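Local coordinates for Carboxylesterase/phospholipase family protein (Francisella tularensis subsp. tularensis, PDB 4F21) that probably hydrolyses carboxylic esters as a serine hydrolase of the alpha/beta-hydrolase superfamily, at residues 129-137 and 150-161; 68-78 and 113-124. One frame throughout, in Å; residues are numbered along the deposited sequence.

How the contacts relate
Contacts 1 and 2 lie in series along the chain but reach the same mixed beta-sheet, their centres about 12 Å apart. Contact 1 joins two neighbouring parallel strands; contact 2 lays helix 111-126, which precedes strand 134-139 in sequence, beside strand 67-72 and the turn after it. The helix serves both: Asp122 makes a salt bridge to Arg155, with Asp122 OD1 2.6 Å from Arg155 NH2, and Val117 and Ile121 pack on Leu136 and Ile134, so contact 2 flanks strand 134-139. That strand, paired in contact 1, runs directly into Ser140, which is placed, with Asp194 and His226, as expected for a catalytic triad, and is probably the nucleophile.

Contact 1: 129-137 and 150-161; sequences IASENIILA and AITSQRKLGGIM
Leu136 and Ala137 pair with Ile160 and Met161 as parallel strands, the axes of 134-137 and 159-161 approaching to 4.5 Å at an angle of 24°. Leu136 carries the pairing with both backbone groups: its N donates to Gly159 O at 2.9 Å, and its O accepts from Met161 N, also at 2.9 Å. Gly158 N adds a weak bond to Ile134 O. On one face of the sheet Ala137 CB meets Met161 CB at 3.5 Å; the bend at the end of the methionine (chi3 -71°) brings CE back to 3.6 Å from Ala137 CB, and helix 230-243 covers Met161 on that side. These strands are the two arms of a beta-alpha-beta unit whose connecting helix, 144-150, lies on the face bearing Leu136. There Leu136 CD1 touches Leu157 CD1 at 3.7 Å, the two side chains crossing obliquely, and also reaches Ala150 CB at the end of the helix. Ahead of the strands, Ser131 holds OG between its backbone N and carbonyl carbon (chi1 58°), from where it donates to Lys156 O at 2.6 Å, tilted from the carbonyl plane. Beside it, Glu132 and Lys156 cross at about a right angle and touch through their CG atoms, 3.5 Å apart, while their charged ends remain separate.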
loop_
_atom_site.group_PDB
_atom_site.type_symbol
_atom_site.label_atom_id
_atom_site.label_comp_id
_atom_site.label_asym_id
_atom_site.label_seq_id
_atom_site.Cartn_x
_atom_site.Cartn_y
_atom_site.Cartn_z
ATOM N N ILE A 129 -19.889 3.318 -1.804
ATOM C CA ILE A 129 -18.995 2.260 -2.260
ATOM C C ILE A 129 -18.696 1.275 -1.132
ATOM O O ILE A 129 -18.248 1.670 -0.056
ATOM C CB ILE A 129 -17.680 2.827 -2.835
ATOM C CG1 ILE A 129 -17.969 3.707 -4.052
ATOM C CG2 ILE A 129 -16.739 1.701 -3.219
ATOM N N ALA A 130 -18.956 -0.005 -1.387
ATOM C CA ALA A 130 -18.753 -1.047 -0.388
ATOM C C ALA A 130 -17.277 -1.183 -0.039
ATOM O O ALA A 130 -16.416 -1.102 -0.914
ATOM C CB ALA A 130 -19.312 -2.371 -0.881
ATOM N N SER A 131 -16.993 -1.394 1.243
ATOM C CA SER A 131 -15.618 -1.432 1.730
ATOM C C SER A 131 -14.798 -2.532 1.064
ATOM O O SER A 131 -13.598 -2.376 0.852
ATOM C CB SER A 131 -15.589 -1.590 3.250
ATOM O OG SER A 131 -16.262 -2.769 3.654
ATOM N N GLU A 132 -15.455 -3.634 0.722
ATOM C CA GLU A 132 -14.793 -4.739 0.038
ATOM C C GLU A 132 -14.531 -4.390 -1.420
ATOM O O GLU A 132 -13.940 -5.180 -2.157
ATOM C CB GLU A 132 -15.636 -6.014 0.118
ATOM C CG GLU A 132 -16.637 -6.034 1.262
ATOM C CD GLU A 132 -17.980 -5.447 0.876
ATOM O OE1 GLU A 132 -18.608 -5.974 -0.067
ATOM O OE2 GLU A 132 -18.405 -4.457 1.515
ATOM N N ASN A 133 -14.986 -3.210 -1.832
ATOM C CA ASN A 133 -14.792 -2.738 -3.196
ATOM C C ASN A 133 -13.823 -1.565 -3.239
ATOM O O ASN A 133 -13.741 -0.847 -4.237
ATOM C CB ASN A 133 -16.127 -2.347 -3.833
ATOM C CG ASN A 133 -17.119 -3.491 -3.856
ATOM O OD1 ASN A 133 -17.278 -4.213 -2.871
ATOM N ND2 ASN A 133 -17.787 -3.671 -4.989
ATOM N N ILE A 134 -13.102 -1.373 -2.140
ATOM C CA ILE A 134 -12.042 -0.377 -2.074
ATOM C C ILE A 134 -10.699 -1.075 -1.900
ATOM O O ILE A 134 -10.563 -1.960 -1.057
ATOM C CB ILE A 134 -12.245 0.594 -0.903
ATOM C CG1 ILE A 134 -13.668 1.156 -0.912
ATOM C CG2 ILE A 134 -11.219 1.716 -0.960
ATOM C CD1 ILE A 134 -13.970 2.055 0.265
ATOM N N ILE A 135 -9.714 -0.681 -2.703
ATOM C CA ILE A 135 -8.378 -1.269 -2.625
ATOM C C ILE A 135 -7.343 -0.268 -2.115
ATOM O O ILE A 135 -7.236 0.845 -2.629
ATOM C CB ILE A 135 -7.913 -1.807 -3.992
ATOM C CG1 ILE A 135 -8.787 -2.975 -4.442
ATOM C CG2 ILE A 135 -6.461 -2.252 -3.934
ATOM C CD1 ILE A 135 -8.313 -3.606 -5.732
ATOM N N LEU A 136 -6.580 -0.673 -1.104
ATOM C CA LEU A 136 -5.492 0.150 -0.582
ATOM C C LEU A 136 -4.154 -0.232 -1.216
ATOM O O LEU A 136 -3.586 -1.284 -0.920
ATOM C CB LEU A 136 -5.409 0.034 0.942
ATOM C CG LEU A 136 -6.680 0.408 1.707
ATOM C CD1 LEU A 136 -6.517 0.161 3.199
ATOM C CD2 LEU A 136 -7.052 1.858 1.440
ATOM N N ALA A 137 -3.656 0.628 -2.095
ATOM C CA ALA A 137 -2.366 0.408 -2.731
ATOM C C ALA A 137 -1.354 1.412 -2.200
ATOM O O ALA A 137 -1.697 2.563 -1.929
ATOM C CB ALA A 137 -2.491 0.532 -4.238
ATOM N N ALA A 150 -5.314 -2.192 6.410
ATOM C CA ALA A 150 -6.259 -3.219 5.985
ATOM C C ALA A 150 -6.296 -4.410 6.937
ATOM O O ALA A 150 -7.354 -4.995 7.168
ATOM C CB ALA A 150 -5.951 -3.669 4.568
ATOM N N ILE A 151 -5.142 -4.758 7.497
ATOM C CA ILE A 151 -5.064 -5.895 8.407
ATOM C C ILE A 151 -5.475 -5.530 9.833
ATOM O O ILE A 151 -5.537 -6.397 10.701
ATOM C CB ILE A 151 -3.662 -6.540 8.412
ATOM C CG1 ILE A 151 -2.646 -5.615 9.079
ATOM C CG2 ILE A 151 -3.230 -6.889 6.996
ATOM C CD1 ILE A 151 -1.270 -6.227 9.191
ATOM N N THR A 152 -5.756 -4.250 10.069
ATOM C CA THR A 152 -6.292 -3.811 11.357
ATOM C C THR A 152 -7.659 -3.169 11.153
ATOM O O THR A 152 -8.342 -2.802 12.112
ATOM C CB THR A 152 -5.361 -2.815 12.064
ATOM O OG1 THR A 152 -5.189 -1.655 11.242
ATOM C CG2 THR A 152 -4.008 -3.454 12.339
ATOM N N SER A 153 -8.044 -3.035 9.889
ATOM C CA SER A 153 -9.355 -2.522 9.527
ATOM C C SER A 153 -10.426 -3.412 10.133
ATOM O O SER A 153 -10.452 -4.619 9.897
ATOM C CB SER A 153 -9.505 -2.482 8.007
ATOM O OG SER A 153 -10.799 -2.059 7.621
ATOM N N GLN A 154 -11.309 -2.808 10.919
ATOM C CA GLN A 154 -12.372 -3.544 11.588
ATOM C C GLN A 154 -13.407 -4.063 10.591
ATOM O O GLN A 154 -14.275 -4.858 10.948
ATOM C CB GLN A 154 -13.051 -2.661 12.639
ATOM C CG GLN A 154 -12.267 -1.406 13.017
ATOM C CD GLN A 154 -12.497 -0.248 12.054
ATOM O OE1 GLN A 154 -13.264 -0.362 11.096
ATOM N NE2 GLN A 154 -11.832 0.873 12.309
ATOM N N ARG A 155 -13.309 -3.614 9.342
ATOM C CA ARG A 155 -14.260 -4.019 8.308
ATOM C C ARG A 155 -13.605 -4.642 7.075
ATOM O O ARG A 155 -12.400 -4.513 6.859
ATOM C CB ARG A 155 -15.159 -2.846 7.911
ATOM C CG ARG A 155 -14.545 -1.487 8.160
ATOM C CD ARG A 155 -13.753 -1.002 6.968
ATOM N NE ARG A 155 -13.085 0.259 7.261
ATOM C CZ ARG A 155 -13.692 1.439 7.255
ATOM N NH1 ARG A 155 -13.006 2.539 7.538
ATOM N NH2 ARG A 155 -14.984 1.520 6.965
ATOM N N LYS A 156 -14.424 -5.316 6.272
ATOM C CA LYS A 156 -13.947 -6.083 5.127
ATOM C C LYS A 156 -13.539 -5.187 3.958
ATOM O O LYS A 156 -14.381 -4.548 3.331
ATOM C CB LYS A 156 -15.019 -7.085 4.683
ATOM C CG LYS A 156 -14.641 -7.908 3.464
ATOM C CD LYS A 156 -13.526 -8.892 3.768
ATOM C CE LYS A 156 -12.782 -9.282 2.498
ATOM N NZ LYS A 156 -13.708 -9.647 1.390
ATOM N N LEU A 157 -12.242 -5.153 3.668
ATOM C CA LEU A 157 -11.724 -4.347 2.568
ATOM C C LEU A 157 -11.503 -5.175 1.307
ATOM O O LEU A 157 -11.817 -6.364 1.279
ATOM C CB LEU A 157 -10.441 -3.628 2.982
ATOM C CG LEU A 157 -10.669 -2.497 3.986
ATOM C CD1 LEU A 157 -9.353 -1.862 4.403
ATOM C CD2 LEU A 157 -11.614 -1.452 3.399
ATOM N N GLY A 158 -10.962 -4.545 0.267
ATOM C CA GLY A 158 -10.940 -5.150 -1.055
ATOM C C GLY A 158 -9.610 -5.706 -1.514
ATOM O O GLY A 158 -9.559 -6.684 -2.265
ATOM N N GLY A 159 -8.524 -5.082 -1.076
ATOM C CA GLY A 159 -7.202 -5.536 -1.459
ATOM C C GLY A 159 -6.084 -4.630 -0.993
ATOM O O GLY A 159 -6.318 -3.501 -0.565
ATOM N N ILE A 160 -4.860 -5.139 -1.066
ATOM C CA ILE A 160 -3.673 -4.362 -0.739
ATOM C C ILE A 160 -2.668 -4.505 -1.872
ATOM O O ILE A 160 -2.418 -5.611 -2.349
ATOM C CB ILE A 160 -3.007 -4.852 0.562
ATOM C CG1 ILE A 160 -4.013 -4.887 1.714
ATOM C CG2 ILE A 160 -1.820 -3.971 0.913
ATOM C CD1 ILE A 160 -3.495 -5.611 2.941
ATOM N N MET A 161 -2.093 -3.392 -2.310
ATOM C CA MET A 161 -1.029 -3.459 -3.307
ATOM C C MET A 161 0.276 -2.842 -2.807
ATOM O O MET A 161 0.572 -1.672 -3.059
ATOM C CB MET A 161 -1.467 -2.842 -4.638
ATOM C CG MET A 161 -2.512 -3.667 -5.375
ATOM S SD MET A 161 -2.709 -3.212 -7.110
ATOM C CE MET A 161 -3.507 -1.617 -6.975
#

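Contact 2: 68-78 and 113-124; sequences RFIFPHADIIP and SIAKVNKLIDSQ
Apolar contact is centred on Leu120, whose CD1 lies 3.6 Å from Pro72 CG and 3.8 Å from Ile76 CD1. One methyl therefore meets both the end of strand 68-72 and the short 3-10 turn after it, while Leu120 CD2 makes a looser approach to Ile70 CG2. The Ile76 and Lys116 side chains lie alongside each other, pointing opposite ways: Ile76 CG1 is 3.5 Å from Lys116 CD, so the aliphatic part of the lysine lies along the isoleucine. Nearer the start of the helix segment, Pro78 CD packs on Ser113 CB at 3.8 Å.

Hydrogen bonding is directed from the helix to backbone carbonyls of the turn. Ser113 places OG anti to its own N (chi1 -176°), facing Ile76 O; the modelled separation of Ser113 OG and Ile76 O, 2.3 Å, is too short to be taken literally. The straight chain of Lys116 carries NZ to 3.4 Å from Asp75 O, a weak bond.

Flat polar groups meet at the other end, where the Gln124 side chain crosses Arg68 with amide and guanidinium planes 44° apart. The charge of Arg68 has its salt-bridge partner in Glu31, outside the contact.

The helix packs on one face of the alpha/beta-hydrolase sheet. Its segment 113-124 runs at 151° to strand 68-72, nearly antiparallel, the axes 11.5 Å apart at closest approach; its other flank, through Val117 and Ile121, rests on strand 134-139. The contact is thus mainly apolar, gathered round Leu120 and Ile76, with Lys116 giving its methylenes to Ile76 and its NZ to the backbone; the polar contacts to the turn, weak or of doubtful length, say little about how firmly it is held.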
loop_
_atom_site.group_PDB
_atom_site.type_symbol
_atom_site.label_atom_id
_atom_site.label_comp_id
_atom_site.label_asym_id
_atom_site.label_seq_id
_atom_site.Cartn_x
_atom_site.Cartn_y
_atom_site.Cartn_z
ATOM N N ARG A 68 -13.487 4.686 -9.113
ATOM C CA ARG A 68 -13.079 5.976 -8.569
ATOM C C ARG A 68 -11.651 5.892 -8.054
ATOM O O ARG A 68 -11.286 4.931 -7.386
ATOM C CB ARG A 68 -13.996 6.390 -7.419
ATOM C CG ARG A 68 -13.560 7.672 -6.716
ATOM C CD ARG A 68 -14.382 7.946 -5.466
ATOM N NE ARG A 68 -15.757 8.325 -5.775
ATOM C CZ ARG A 68 -16.803 7.517 -5.645
ATOM N NH1 ARG A 68 -16.630 6.279 -5.213
ATOM N NH2 ARG A 68 -18.022 7.949 -5.947
ATOM N N PHE A 69 -10.841 6.900 -8.355
ATOM C CA PHE A 69 -9.464 6.913 -7.869
ATOM C C PHE A 69 -9.217 8.005 -6.829
ATOM O O PHE A 69 -9.544 9.177 -7.052
ATOM C CB PHE A 69 -8.475 7.039 -9.030
ATOM C CG PHE A 69 -8.170 5.732 -9.715
ATOM C CD1 PHE A 69 -8.869 5.344 -10.845
ATOM C CD2 PHE A 69 -7.180 4.894 -9.229
ATOM C CE1 PHE A 69 -8.585 4.146 -11.475
ATOM C CE2 PHE A 69 -6.894 3.696 -9.855
ATOM C CZ PHE A 69 -7.597 3.322 -10.979
ATOM N N ILE A 70 -8.636 7.604 -5.700
ATOM C CA ILE A 70 -8.319 8.527 -4.612
ATOM C C ILE A 70 -6.810 8.672 -4.420
ATOM O O ILE A 70 -6.135 7.712 -4.060
ATOM C CB ILE A 70 -8.933 8.047 -3.285
ATOM C CG1 ILE A 70 -10.447 7.917 -3.421
ATOM C CG2 ILE A 70 -8.583 9.002 -2.152
ATOM C CD1 ILE A 70 -11.126 9.210 -3.796
ATOM N N PHE A 71 -6.293 9.876 -4.663
ATOM C CA PHE A 71 -4.873 10.176 -4.486
ATOM C C PHE A 71 -4.647 11.209 -3.385
ATOM O O PHE A 71 -4.513 12.398 -3.675
ATOM C CB PHE A 71 -4.270 10.722 -5.783
ATOM C CG PHE A 71 -4.027 9.681 -6.834
ATOM C CD1 PHE A 71 -2.852 8.952 -6.843
ATOM C CD2 PHE A 71 -4.965 9.447 -7.824
ATOM C CE1 PHE A 71 -2.620 7.997 -7.812
ATOM C CE2 PHE A 71 -4.741 8.494 -8.797
ATOM C CZ PHE A 71 -3.566 7.767 -8.791
ATOM N N PRO A 72 -4.596 10.764 -2.119
ATOM C CA PRO A 72 -4.353 11.681 -0.999
ATOM C C PRO A 72 -2.993 12.366 -1.103
ATOM O O PRO A 72 -2.033 11.745 -1.561
ATOM C CB PRO A 72 -4.384 10.760 0.223
ATOM C CG PRO A 72 -5.153 9.564 -0.220
ATOM C CD PRO A 72 -4.811 9.382 -1.661
ATOM N N HIS A 73 -2.918 13.630 -0.692
ATOM C CA HIS A 73 -1.657 14.366 -0.719
ATOM C C HIS A 73 -0.700 13.828 0.338
ATOM O O HIS A 73 -1.127 13.277 1.352
ATOM C CB HIS A 73 -1.890 15.868 -0.527
ATOM C CG HIS A 73 -2.449 16.554 -1.735
ATOM N ND1 HIS A 73 -3.340 15.946 -2.593
ATOM C CD2 HIS A 73 -2.245 17.799 -2.226
ATOM C CE1 HIS A 73 -3.660 16.786 -3.561
ATOM N NE2 HIS A 73 -3.010 17.918 -3.363
ATOM N N ALA A 74 0.597 14.009 0.101
ATOM C CA ALA A 74 1.644 13.363 0.897
ATOM C C ALA A 74 1.654 13.713 2.388
ATOM O O ALA A 74 2.437 13.147 3.151
ATOM C CB ALA A 74 3.016 13.630 0.283
ATOM N N ASP A 75 0.792 14.636 2.802
ATOM C CA ASP A 75 0.700 15.004 4.210
ATOM C C ASP A 75 0.082 13.862 5.010
ATOM O O ASP A 75 0.255 13.777 6.226
ATOM C CB ASP A 75 -0.125 16.279 4.384
ATOM C CG ASP A 75 0.001 17.219 3.202
ATOM O OD1 ASP A 75 1.013 17.128 2.476
ATOM O OD2 ASP A 75 -0.913 18.047 2.998
ATOM N N ILE A 76 -0.634 12.983 4.314
ATOM C CA ILE A 76 -1.219 11.796 4.930
ATOM C C ILE A 76 -0.109 10.827 5.339
ATOM O O ILE A 76 -0.300 9.975 6.206
ATOM C CB ILE A 76 -2.237 11.108 3.980
ATOM C CG1 ILE A 76 -3.516 10.741 4.733
ATOM C CG2 ILE A 76 -1.629 9.888 3.290
ATOM C CD1 ILE A 76 -4.639 10.263 3.840
ATOM N N ILE A 77 1.055 10.982 4.712
ATOM C CA ILE A 77 2.234 10.193 5.034
ATOM C C ILE A 77 3.240 11.061 5.777
ATOM O O ILE A 77 3.939 11.865 5.162
ATOM C CB ILE A 77 2.921 9.665 3.761
ATOM C CG1 ILE A 77 1.937 8.871 2.897
ATOM C CG2 ILE A 77 4.131 8.817 4.122
ATOM C CD1 ILE A 77 1.616 7.498 3.430
ATOM N N PRO A 78 3.318 10.903 7.107
ATOM C CA PRO A 78 4.250 11.693 7.920
ATOM C C PRO A 78 5.699 11.471 7.500
ATOM O O PRO A 78 6.026 10.427 6.953
ATOM C CB PRO A 78 4.012 11.165 9.339
ATOM C CG PRO A 78 3.387 9.815 9.153
ATOM C CD PRO A 78 2.560 9.933 7.917
ATOM N N SER A 113 -1.830 8.363 10.678
ATOM C CA SER A 113 -1.949 8.247 9.230
ATOM C C SER A 113 -2.948 7.160 8.864
ATOM O O SER A 113 -3.823 7.367 8.016
ATOM C CB SER A 113 -0.592 7.946 8.601
ATOM O OG SER A 113 -0.690 7.926 7.190
ATOM N N ILE A 114 -2.830 6.013 9.533
ATOM C CA ILE A 114 -3.747 4.903 9.307
ATOM C C ILE A 114 -5.170 5.395 9.487
ATOM O O ILE A 114 -6.016 5.205 8.607
ATOM C CB ILE A 114 -3.483 3.733 10.275
ATOM C CG1 ILE A 114 -2.133 3.079 9.971
ATOM C CG2 ILE A 114 -4.608 2.710 10.200
ATOM C CD1 ILE A 114 -1.795 1.920 10.882
ATOM N N ALA A 115 -5.411 6.074 10.607
ATOM C CA ALA A 115 -6.740 6.579 10.925
ATOM C C ALA A 115 -7.238 7.477 9.805
ATOM O O ALA A 115 -8.415 7.418 9.434
ATOM C CB ALA A 115 -6.730 7.328 12.245
ATOM N N LYS A 116 -6.330 8.281 9.248
ATOM C CA LYS A 116 -6.694 9.172 8.157
ATOM C C LYS A 116 -7.297 8.323 7.054
ATOM O O LYS A 116 -8.440 8.550 6.641
ATOM C CB LYS A 116 -5.479 9.948 7.647
ATOM C CG LYS A 116 -4.790 10.785 8.715
ATOM C CD LYS A 116 -3.494 11.396 8.207
ATOM C CE LYS A 116 -2.742 12.107 9.322
ATOM N NZ LYS A 116 -1.387 12.551 8.888
ATOM N N VAL A 117 -6.547 7.304 6.634
ATOM C CA VAL A 117 -7.019 6.387 5.606
ATOM C C VAL A 117 -8.360 5.802 6.029
ATOM O O VAL A 117 -9.300 5.759 5.234
ATOM C CB VAL A 117 -6.008 5.254 5.325
ATOM C CG1 VAL A 117 -6.592 4.251 4.338
ATOM C CG2 VAL A 117 -4.693 5.827 4.802
ATOM N N ASN A 118 -8.459 5.407 7.296
ATOM C CA ASN A 118 -9.697 4.838 7.805
ATOM C C ASN A 118 -10.842 5.801 7.577
ATOM O O ASN A 118 -11.882 5.416 7.032
ATOM C CB ASN A 118 -9.581 4.468 9.285
ATOM C CG ASN A 118 -9.286 2.995 9.490
ATOM O OD1 ASN A 118 -10.193 2.162 9.475
ATOM N ND2 ASN A 118 -8.013 2.664 9.677
ATOM N N LYS A 119 -10.618 7.064 7.937
ATOM C CA LYS A 119 -11.626 8.091 7.725
ATOM C C LYS A 119 -12.007 8.119 6.257
ATOM O O LYS A 119 -13.192 8.069 5.920
ATOM C CB LYS A 119 -11.131 9.465 8.182
ATOM C CG LYS A 119 -11.208 9.674 9.685
ATOM C CD LYS A 119 -11.003 11.132 10.055
ATOM C CE LYS A 119 -11.300 11.364 11.529
ATOM N NZ LYS A 119 -11.307 12.812 11.883
ATOM N N LEU A 120 -10.991 8.151 5.393
ATOM C CA LEU A 120 -11.207 8.137 3.952
ATOM C C LEU A 120 -12.078 6.949 3.569
ATOM O O LEU A 120 -13.046 7.101 2.819
ATOM C CB LEU A 120 -9.876 8.081 3.198
ATOM C CG LEU A 120 -9.229 9.402 2.777
ATOM C CD1 LEU A 120 -7.846 9.154 2.189
ATOM C CD2 LEU A 120 -10.110 10.131 1.776
ATOM N N ILE A 121 -11.757 5.776 4.113
ATOM C CA ILE A 121 -12.538 4.586 3.805
ATOM C C ILE A 121 -13.956 4.808 4.302
ATOM O O ILE A 121 -14.922 4.585 3.569
ATOM C CB ILE A 121 -11.956 3.315 4.447
ATOM C CG1 ILE A 121 -10.507 3.103 4.005
ATOM C CG2 ILE A 121 -12.791 2.105 4.068
ATOM C CD1 ILE A 121 -9.842 1.927 4.672
ATOM N N ASP A 122 -14.070 5.304 5.534
ATOM C CA ASP A 122 -15.369 5.563 6.139
ATOM C C ASP A 122 -16.129 6.596 5.321
ATOM O O ASP A 122 -17.353 6.676 5.391
ATOM C CB ASP A 122 -15.219 6.049 7.586
ATOM C CG ASP A 122 -15.004 4.910 8.576
ATOM O OD1 ASP A 122 -15.401 3.761 8.278
ATOM O OD2 ASP A 122 -14.446 5.171 9.664
ATOM N N SER A 123 -15.393 7.380 4.538
ATOM C CA SER A 123 -15.997 8.420 3.721
ATOM C C SER A 123 -16.491 7.850 2.396
ATOM O O SER A 123 -17.473 8.336 1.837
ATOM C CB SER A 123 -15.002 9.559 3.479
ATOM O OG SER A 123 -15.608 10.630 2.782
ATOM N N GLN A 124 -15.814 6.812 1.907
ATOM C CA GLN A 124 -16.181 6.190 0.637
ATOM C C GLN A 124 -17.312 5.188 0.819
ATOM O O GLN A 124 -18.091 4.944 -0.102
ATOM C CB GLN A 124 -14.972 5.505 -0.005
ATOM C CG GLN A 124 -14.011 6.454 -0.697
ATOM C CD GLN A 124 -14.624 7.112 -1.919
ATOM O OE1 GLN A 124 -15.405 6.494 -2.643
ATOM N NE2 GLN A 124 -14.275 8.371 -2.151
#